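Local coordinates for putative alpha/beta hydrolase FOLD protein (Candidatus Nitrososphaera gargensis, PDB 5A62), which probably acts as a carboxylesterase of the alpha/beta hydrolase fold, splitting ester bonds by hydrolysis, at residues Ile36-Tyr41 and Ala173-Glu178; Glu142-Gln147 and Thr183-Phe188. All blocks are in the same frame, centred on the assembly; numbering follows the deposited sequence.

Interaction 1 (Ile36-Tyr41 and Ala173-Glu178); sequences ILIWDY and ADFFRE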
ATOM      1  N   ILE A  36      18.209 -12.555   7.024  1.00  9.96           N
ATOM      2  CA  ILE A  36      18.588 -13.843   7.646  1.00 10.50           C
ATOM      3  C   ILE A  36      19.667 -13.628   8.692  1.00 11.32           C
ATOM      4  O   ILE A  36      19.787 -14.430   9.612  1.00 11.91           O
ATOM      5  CB  ILE A  36      19.050 -14.820   6.607  1.00 11.30           C
ATOM      6  CG1 ILE A  36      17.848 -15.296   5.817  1.00 12.62           C
ATOM      7  CG2 ILE A  36      19.791 -16.001   7.238  1.00 12.32           C
ATOM      8  CD1 ILE A  36      18.163 -15.942   4.527  1.00 13.87           C
ATOM      9  N   LEU A  37      20.393 -12.522   8.633  1.00 10.48           N
ATOM     10  CA  LEU A  37      21.389 -12.238   9.686  1.00 10.95           C
ATOM     11  C   LEU A  37      20.784 -12.128  11.065  1.00 12.36           C
ATOM     12  O   LEU A  37      21.473 -12.351  12.077  1.00 14.53           O
ATOM     13  CB  LEU A  37      22.247 -11.035   9.329  1.00 12.45           C
ATOM     14  CG  LEU A  37      22.852 -11.071   7.902  1.00 15.10           C
ATOM     15  CD1 LEU A  37      23.620  -9.794   7.589  1.00 16.93           C
ATOM     16  CD2 LEU A  37      23.615 -12.345   7.649  1.00 17.82           C
ATOM     17  N   ILE A  38      19.502 -11.789  11.184  1.00 10.66           N
ATOM     18  CA  ILE A  38      18.873 -11.627  12.485  1.00 11.20           C
ATOM     19  C   ILE A  38      18.675 -12.967  13.146  1.00 13.27           C
ATOM     20  O   ILE A  38      18.432 -13.000  14.339  1.00 14.30           O
ATOM     21  CB  ILE A  38      17.532 -10.859  12.338  1.00 12.85           C
ATOM     22  CG1 ILE A  38      17.257  -9.984  13.565  1.00 14.22           C
ATOM     23  CG2 ILE A  38      16.355 -11.764  12.039  1.00 11.84           C
ATOM     24  CD1 ILE A  38      16.006  -9.125  13.451  1.00 15.62           C
ATOM     25  N   TRP A  39      18.779 -14.073  12.394  1.00 12.38           N
ATOM     26  CA  TRP A  39      18.409 -15.432  12.841  1.00 13.53           C
ATOM     27  C   TRP A  39      19.614 -16.304  13.128  1.00 16.13           C
ATOM     28  O   TRP A  39      19.500 -17.530  13.318  1.00 15.35           O
ATOM     29  CB  TRP A  39      17.497 -16.123  11.818  1.00 12.47           C
ATOM     30  CG  TRP A  39      16.151 -15.550  11.596  1.00 12.58           C
ATOM     31  CD1 TRP A  39      15.552 -15.203  10.365  1.00 11.71           C
ATOM     32  CD2 TRP A  39      15.094 -15.398  12.565  1.00 12.58           C
ATOM     33  NE1 TRP A  39      14.293 -14.771  10.577  1.00 12.83           N
ATOM     34  CE2 TRP A  39      13.951 -14.930  11.883  1.00 12.91           C
ATOM     35  CE3 TRP A  39      14.989 -15.620  13.928  1.00 14.65           C
ATOM     36  CZ2 TRP A  39      12.785 -14.676  12.512  1.00 14.11           C
ATOM     37  CZ3 TRP A  39      13.824 -15.394  14.546  1.00 15.45           C
ATOM     38  CH2 TRP A  39      12.706 -14.879  13.832  1.00 15.60           C
ATOM     39  N   ASP A  40      20.801 -15.734  13.211  1.00 17.08           N
ATOM     40  CA  ASP A  40      21.998 -16.557  13.326  0.60 18.44           C
ATOM     41  C   ASP A  40      21.943 -17.558  14.465  1.00 17.73           C
ATOM     42  O   ASP A  40      22.162 -18.768  14.300  1.00 17.25           O
ATOM     43  CB  ASP A  40      23.264 -15.651  13.408  0.60 19.35           C
ATOM     44  CG  ASP A  40      23.248 -14.533  14.564  0.60 20.72           C
ATOM     45  OD1 ASP A  40      22.262 -14.318  15.336  0.60 20.99           O
ATOM     46  OD2 ASP A  40      24.313 -13.846  14.693  0.60 24.11           O
ATOM     47  N   TYR A  41      21.640 -17.042  15.641  1.00 16.40           N
ATOM     48  CA  TYR A  41      21.548 -17.852  16.807  1.00 16.17           C
ATOM     49  C   TYR A  41      20.477 -18.910  16.685  1.00 15.95           C
ATOM     50  O   TYR A  41      20.670 -20.079  17.028  1.00 16.95           O
ATOM     51  CB  TYR A  41      21.271 -17.015  18.048  1.00 15.79           C
ATOM     52  CG  TYR A  41      21.063 -17.805  19.321  1.00 19.03           C
ATOM     53  CD1 TYR A  41      22.128 -18.436  19.933  1.00 23.24           C
ATOM     54  CD2 TYR A  41      19.796 -17.990  19.844  1.00 21.58           C
ATOM     55  CE1 TYR A  41      21.942 -19.202  21.077  1.00 25.35           C
ATOM     56  CE2 TYR A  41      19.607 -18.736  20.987  1.00 26.44           C
ATOM     57  CZ  TYR A  41      20.698 -19.306  21.616  1.00 28.15           C
ATOM     58  OH  TYR A  41      20.468 -20.078  22.752  1.00 31.90           O
ATOM     59  N   ALA A 173      22.616  -2.626  19.844  1.00 10.66           N
ATOM     60  CA  ALA A 173      22.557  -1.587  18.853  1.00  9.87           C
ATOM     61  C   ALA A 173      23.341  -1.872  17.598  1.00 10.13           C
ATOM     62  O   ALA A 173      22.886  -1.639  16.482  1.00 10.67           O
ATOM     63  CB  ALA A 173      22.974  -0.254  19.448  1.00 10.89           C
ATOM     64  N   ASP A 174      24.560  -2.390  17.785  1.00  9.87           N
ATOM     65  CA  ASP A 174      25.383  -2.601  16.678  1.00 10.65           C
ATOM     66  C   ASP A 174      24.921  -3.791  15.845  1.00 10.51           C
ATOM     67  O   ASP A 174      25.054  -3.744  14.610  1.00 12.12           O
ATOM     68  CB  ASP A 174      26.848  -2.796  17.164  1.00 12.18           C
ATOM     69  CG  ASP A 174      27.483  -1.536  17.521  1.00 15.20           C
ATOM     70  OD1 ASP A 174      27.057  -0.441  17.206  1.00 17.59           O
ATOM     71  OD2 ASP A 174      28.574  -1.615  18.168  1.00 20.65           O
ATOM     72  N   PHE A 175      24.382  -4.817  16.466  1.00 11.27           N
ATOM     73  CA  PHE A 175      23.746  -5.925  15.757  1.00 11.38           C
ATOM     74  C   PHE A 175      22.534  -5.419  14.923  1.00 13.00           C
ATOM     75  O   PHE A 175      22.460  -5.670  13.704  1.00 12.23           O
ATOM     76  CB  PHE A 175      23.363  -6.969  16.760  1.00 12.51           C
ATOM     77  CG  PHE A 175      22.610  -8.177  16.234  1.00 13.72           C
ATOM     78  CD1 PHE A 175      22.862  -8.716  15.002  1.00 15.74           C
ATOM     79  CD2 PHE A 175      21.664  -8.783  17.034  1.00 17.01           C
ATOM     80  CE1 PHE A 175      22.168  -9.880  14.591  1.00 14.96           C
ATOM     81  CE2 PHE A 175      20.961  -9.890  16.584  1.00 19.22           C
ATOM     82  CZ  PHE A 175      21.255 -10.438  15.363  1.00 15.63           C
ATOM     83  N   PHE A 176      21.709  -4.586  15.536  1.00 11.12           N
ATOM     84  CA  PHE A 176      20.639  -3.967  14.814  1.00 10.44           C
ATOM     85  C   PHE A 176      21.136  -3.178  13.622  1.00 11.10           C
ATOM     86  O   PHE A 176      20.581  -3.288  12.507  1.00 10.90           O
ATOM     87  CB  PHE A 176      19.815  -3.071  15.723  1.00 10.55           C
ATOM     88  CG  PHE A 176      18.759  -2.286  15.016  1.00 10.90           C
ATOM     89  CD1 PHE A 176      17.540  -2.819  14.792  1.00 10.88           C
ATOM     90  CD2 PHE A 176      19.023  -1.013  14.598  1.00 12.42           C
ATOM     91  CE1 PHE A 176      16.570  -2.091  14.123  1.00 12.10           C
ATOM     92  CE2 PHE A 176      18.037  -0.275  13.958  1.00 14.49           C
ATOM     93  CZ  PHE A 176      16.836  -0.863  13.729  1.00 12.11           C
ATOM     94  N   ARG A 177      22.173  -2.360  13.773  1.00 10.88           N
ATOM     95  CA  ARG A 177      22.740  -1.610  12.643  0.50 11.68           C
ATOM     96  C   ARG A 177      23.127  -2.502  11.511  1.00 12.45           C
ATOM     97  O   ARG A 177      22.758  -2.233  10.364  1.00 13.44           O
ATOM     98  CB  ARG A 177      24.009  -0.856  13.024  0.50 11.41           C
ATOM     99  CG  ARG A 177      23.763   0.370  13.871  0.50 11.40           C
ATOM    100  CD  ARG A 177      25.073   1.086  14.232  0.50 11.92           C
ATOM    101  NE  ARG A 177      24.834   2.359  14.937  0.50 12.87           N
ATOM    102  CZ  ARG A 177      24.847   2.503  16.264  0.50 13.03           C
ATOM    103  NH1 ARG A 177      25.119   1.482  17.066  0.50 14.01           N
ATOM    104  NH2 ARG A 177      24.562   3.689  16.814  0.50 14.39           N
ATOM    105  N   GLU A 178      23.883  -3.551  11.847  0.60 13.40           N
ATOM    106  CA  GLU A 178      24.341  -4.540  10.865  0.60 15.08           C
ATOM    107  C   GLU A 178      23.170  -4.990  10.034  0.60 13.49           C
ATOM    108  O   GLU A 178      23.232  -4.836   8.781  0.60 13.07           O
ATOM    109  CB  GLU A 178      25.089  -5.750  11.485  0.60 17.45           C
ATOM    110  CG  GLU A 178      25.835  -6.617  10.427  0.60 21.80           C
ATOM    111  CD  GLU A 178      27.240  -6.135   9.997  0.60 24.73           C
ATOM    112  OE1 GLU A 178      27.462  -4.909   9.732  0.60 24.54           O
ATOM    113  OE2 GLU A 178      28.153  -7.023   9.863  0.60 19.45           O
TER
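F175 reaches from helix 170-180 to the turn at L37 and I38, and its ring makes the close approaches of this contact. The CB atom points along the interface rather than into it, and neither it nor CG comes close to 36-41. With CG anti to the backbone N (chi1 177°), though, the ring is swung out so that its far end approaches the turn. CE1 meets the carbonyl oxygen of L37 at 3.6 Å, in the plane of the ring and at its edge. There the partly positive ring hydrogens probably suit a carbonyl oxygen, although no hydrogen bond forms. CZ, the tip, lies 3.9 Å from I38 CA, which comes in obliquely, and 4.4 Å from CG1 of the same isoleucine. In the modelled conformer of D40, OD1 also sits beside the tip, but the alternative position makes that approach doubtful. The turn is a short 3-10 segment, closed by W39 N bonding to I36 O at 3.0 Å. It leads through W39, the N-cap residue, into helix 40-48. Helix 250-253 supplies I252, which touches both F175 and I38, while K254 bonds to I38 O. Helix 170-180, one of those inserted between strands 116-122 and 212-218, is thus seated on the loop that follows strand 25-29 of the central sheet.

Interaction 2 (Glu142-Gln147 and Thr183-Phe188); sequences EVAITQ and TSVEGF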
ATOM      1  N   GLU A 142      10.096   8.838   5.295  1.00 10.58           N
ATOM      2  CA  GLU A 142      10.668  10.121   4.847  1.00 11.47           C
ATOM      3  C   GLU A 142      12.177  10.136   5.118  1.00 11.15           C
ATOM      4  O   GLU A 142      12.943  10.545   4.229  1.00 12.87           O
ATOM      5  CB  GLU A 142       9.997  11.247   5.591  1.00 14.00           C
ATOM      6  CG  GLU A 142      10.522  12.609   5.188  1.00 18.14           C
ATOM      7  CD  GLU A 142       9.843  13.773   5.912  1.00 27.78           C
ATOM      8  OE1 GLU A 142       8.904  13.582   6.735  1.00 33.55           O
ATOM      9  OE2 GLU A 142      10.309  14.935   5.674  1.00 38.93           O
ATOM     10  N   VAL A 143      12.569   9.668   6.303  1.00  9.98           N
ATOM     11  CA  VAL A 143      14.016   9.582   6.538  1.00 10.63           C
ATOM     12  C   VAL A 143      14.713   8.611   5.576  1.00 10.69           C
ATOM     13  O   VAL A 143      15.769   8.867   5.013  1.00 10.99           O
ATOM     14  CB  VAL A 143      14.351   9.207   7.993  1.00 12.49           C
ATOM     15  CG1 VAL A 143      15.864   9.061   8.149  1.00 12.87           C
ATOM     16  CG2 VAL A 143      13.785  10.226   8.933  1.00 12.56           C
ATOM     17  N   ALA A 144      14.145   7.446   5.360  1.00 10.18           N
ATOM     18  CA  ALA A 144      14.748   6.472   4.457  1.00 10.17           C
ATOM     19  C   ALA A 144      14.956   7.072   3.070  1.00 12.03           C
ATOM     20  O   ALA A 144      15.999   6.903   2.445  1.00 11.67           O
ATOM     21  CB  ALA A 144      13.871   5.227   4.334  1.00 10.20           C
ATOM     22  N   ILE A 145      13.937   7.759   2.572  1.00 11.09           N
ATOM     23  CA  ILE A 145      13.992   8.315   1.228  1.00 12.04           C
ATOM     24  C   ILE A 145      14.956   9.513   1.119  1.00 12.58           C
ATOM     25  O   ILE A 145      15.702   9.593   0.129  1.00 13.86           O
ATOM     26  CB  ILE A 145      12.572   8.685   0.761  1.00 11.69           C
ATOM     27  CG1 ILE A 145      11.756   7.429   0.656  1.00 12.17           C
ATOM     28  CG2 ILE A 145      12.621   9.385  -0.635  1.00 13.00           C
ATOM     29  CD1 ILE A 145      10.235   7.701   0.660  1.00 11.35           C
ATOM     30  N   THR A 146      14.892  10.376   2.102  1.00 13.92           N
ATOM     31  CA  THR A 146      15.652  11.636   2.016  0.50 15.06           C
ATOM     32  C   THR A 146      17.107  11.441   2.463  1.00 18.48           C
ATOM     33  O   THR A 146      18.032  12.025   1.862  1.00 19.94           O
ATOM     34  CB  THR A 146      14.936  12.745   2.769  0.50 15.27           C
ATOM     35  OG1 THR A 146      14.750  12.428   4.143  0.50 19.63           O
ATOM     36  CG2 THR A 146      13.604  12.972   2.136  0.50 13.62           C
ATOM     37  N   GLN A 147      17.330  10.606   3.467  1.00 15.50           N
ATOM     38  CA  GLN A 147      18.637  10.489   4.167  1.00 16.54           C
ATOM     39  C   GLN A 147      19.269   9.119   4.048  1.00 16.49           C
ATOM     40  O   GLN A 147      20.490   9.008   4.232  1.00 18.61           O
ATOM     41  CB  GLN A 147      18.534  10.825   5.626  1.00 19.57           C
ATOM     42  CG  GLN A 147      17.976  12.210   5.989  1.00 21.58           C
ATOM     43  CD  GLN A 147      18.205  12.537   7.465  1.00 25.75           C
ATOM     44  OE1 GLN A 147      19.322  12.355   7.984  1.00 33.77           O
ATOM     45  NE2 GLN A 147      17.196  13.021   8.141  1.00 27.56           N
ATOM     46  N   THR A 183      18.815  -3.353   4.400  1.00  8.93           N
ATOM     47  CA  THR A 183      17.524  -3.209   3.785  1.00  8.93           C
ATOM     48  C   THR A 183      17.619  -2.116   2.737  1.00  9.10           C
ATOM     49  O   THR A 183      18.125  -1.023   3.007  1.00  9.97           O
ATOM     50  CB  THR A 183      16.536  -2.789   4.873  1.00  8.90           C
ATOM     51  OG1 THR A 183      16.584  -3.690   6.005  1.00 10.01           O
ATOM     52  CG2 THR A 183      15.089  -2.842   4.308  1.00  8.65           C
ATOM     53  N   SER A 184      17.103  -2.339   1.543  1.00  8.38           N
ATOM     54  CA  SER A 184      16.999  -1.290   0.579  1.00  7.79           C
ATOM     55  C   SER A 184      15.959  -0.270   0.955  1.00  8.28           C
ATOM     56  O   SER A 184      14.990  -0.612   1.629  1.00  8.79           O
ATOM     57  CB  SER A 184      16.739  -1.826  -0.811  1.00  8.32           C
ATOM     58  OG  SER A 184      15.408  -2.324  -0.965  1.00  8.52           O
ATOM     59  N   VAL A 185      16.140   0.960   0.514  1.00  8.33           N
ATOM     60  CA  VAL A 185      15.130   1.990   0.716  1.00  9.19           C
ATOM     61  C   VAL A 185      13.820   1.557   0.072  1.00  8.65           C
ATOM     62  O   VAL A 185      12.767   1.648   0.700  1.00  8.43           O
ATOM     63  CB  VAL A 185      15.597   3.328   0.154  1.00  9.95           C
ATOM     64  CG1 VAL A 185      14.471   4.356   0.188  1.00 11.22           C
ATOM     65  CG2 VAL A 185      16.861   3.761   0.834  1.00 11.17           C
ATOM     66  N   GLU A 186      13.855   1.050  -1.142  1.00  8.85           N
ATOM     67  CA  GLU A 186      12.604   0.691  -1.859  1.00  9.39           C
ATOM     68  C   GLU A 186      11.980  -0.453  -1.126  1.00  8.33           C
ATOM     69  O   GLU A 186      10.735  -0.487  -0.983  1.00  8.46           O
ATOM     70  CB  GLU A 186      12.820   0.400  -3.345  1.00 12.11           C
ATOM     71  CG  GLU A 186      13.778  -0.649  -3.550  1.00 14.77           C
ATOM     72  CD  GLU A 186      15.329  -0.194  -3.542  1.00 17.68           C
ATOM     73  OE1 GLU A 186      15.950   0.885  -3.016  1.00 16.61           O
ATOM     74  OE2 GLU A 186      16.012  -1.119  -4.186  1.00 23.79           O
ATOM     75  N   GLY A 187      12.728  -1.379  -0.555  1.00  7.88           N
ATOM     76  CA  GLY A 187      12.162  -2.470   0.177  1.00  6.61           C
ATOM     77  C   GLY A 187      11.552  -2.044   1.477  1.00  6.87           C
ATOM     78  O   GLY A 187      10.494  -2.599   1.873  1.00  7.25           O
ATOM     79  N   PHE A 188      12.178  -1.162   2.242  1.00  6.80           N
ATOM     80  CA  PHE A 188      11.599  -0.656   3.460  1.00  7.10           C
ATOM     81  C   PHE A 188      10.285   0.045   3.165  1.00  6.90           C
ATOM     82  O   PHE A 188       9.286  -0.196   3.861  1.00  7.20           O
ATOM     83  CB  PHE A 188      12.606   0.314   4.115  1.00  7.17           C
ATOM     84  CG  PHE A 188      12.068   0.862   5.409  1.00  7.42           C
ATOM     85  CD1 PHE A 188      12.115   0.131   6.580  1.00  8.40           C
ATOM     86  CD2 PHE A 188      11.522   2.132   5.464  1.00  8.76           C
ATOM     87  CE1 PHE A 188      11.570   0.649   7.753  1.00  8.56           C
ATOM     88  CE2 PHE A 188      10.990   2.630   6.620  1.00  9.27           C
ATOM     89  CZ  PHE A 188      10.987   1.890   7.715  1.00  8.95           C
TER
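V185 straddles the carbonyl oxygen of A144 with both its methyls: CG2 is 3.6 Å from A144 O and CG1 3.7 Å. Its CB already points toward helix 136-147, and a chi1 of 172° sets CG1 anti to the backbone N and CG2 anti to the carbonyl carbon, a placing in which both reach that oxygen. CG1 has a second job, meeting I145 CG1 at 4.1 Å where the two side chains cross nearly at right angles; the isoleucine offers the branch that lies beside its own backbone N. One turn along from V185, F188 brings its CD2 to 4.0 Å from A144 CB, with the methyl oblique to the ring. Because A144 ends at CB, the backbones pass close, with A144 CA and V185 CA 5.9 Å apart. Both helices lie in the insertion between strands 116-122 and 212-218, the place where many alpha/beta hydrolases carry a helical cap. Helix 185-194 is N-capped by S184, whose OG accepts from G187 N (2.9 Å, 145° at the hydrogen) and also bonds to G60 O of the core. M149, at the start of helix 149-157, packs against A144, V185 and F188. At the outer side, K68 of the second subunit bonds to I145 O, and T69 of that subunit packs on both I145 and V185.

The four segments alternate along the chain: 36-41, 142-147, 173-178, 183-188, so each contact has one partner lying between the two of the other. Their centres are about 19 Å apart and their nearest atoms about 6 Å, without touching. Helices 170-180 and 185-194 follow each other directly, so a short connection links the second segments of the two contacts. Interaction 1 joins the insertion to a loop of the core, whereas interaction 2 joins two of its own helices and borders the second subunit. This is consistent with a cap over a core whose GxSxG pattern, at the end of strand 93-98, probably forms the nucleophile elbow of the family.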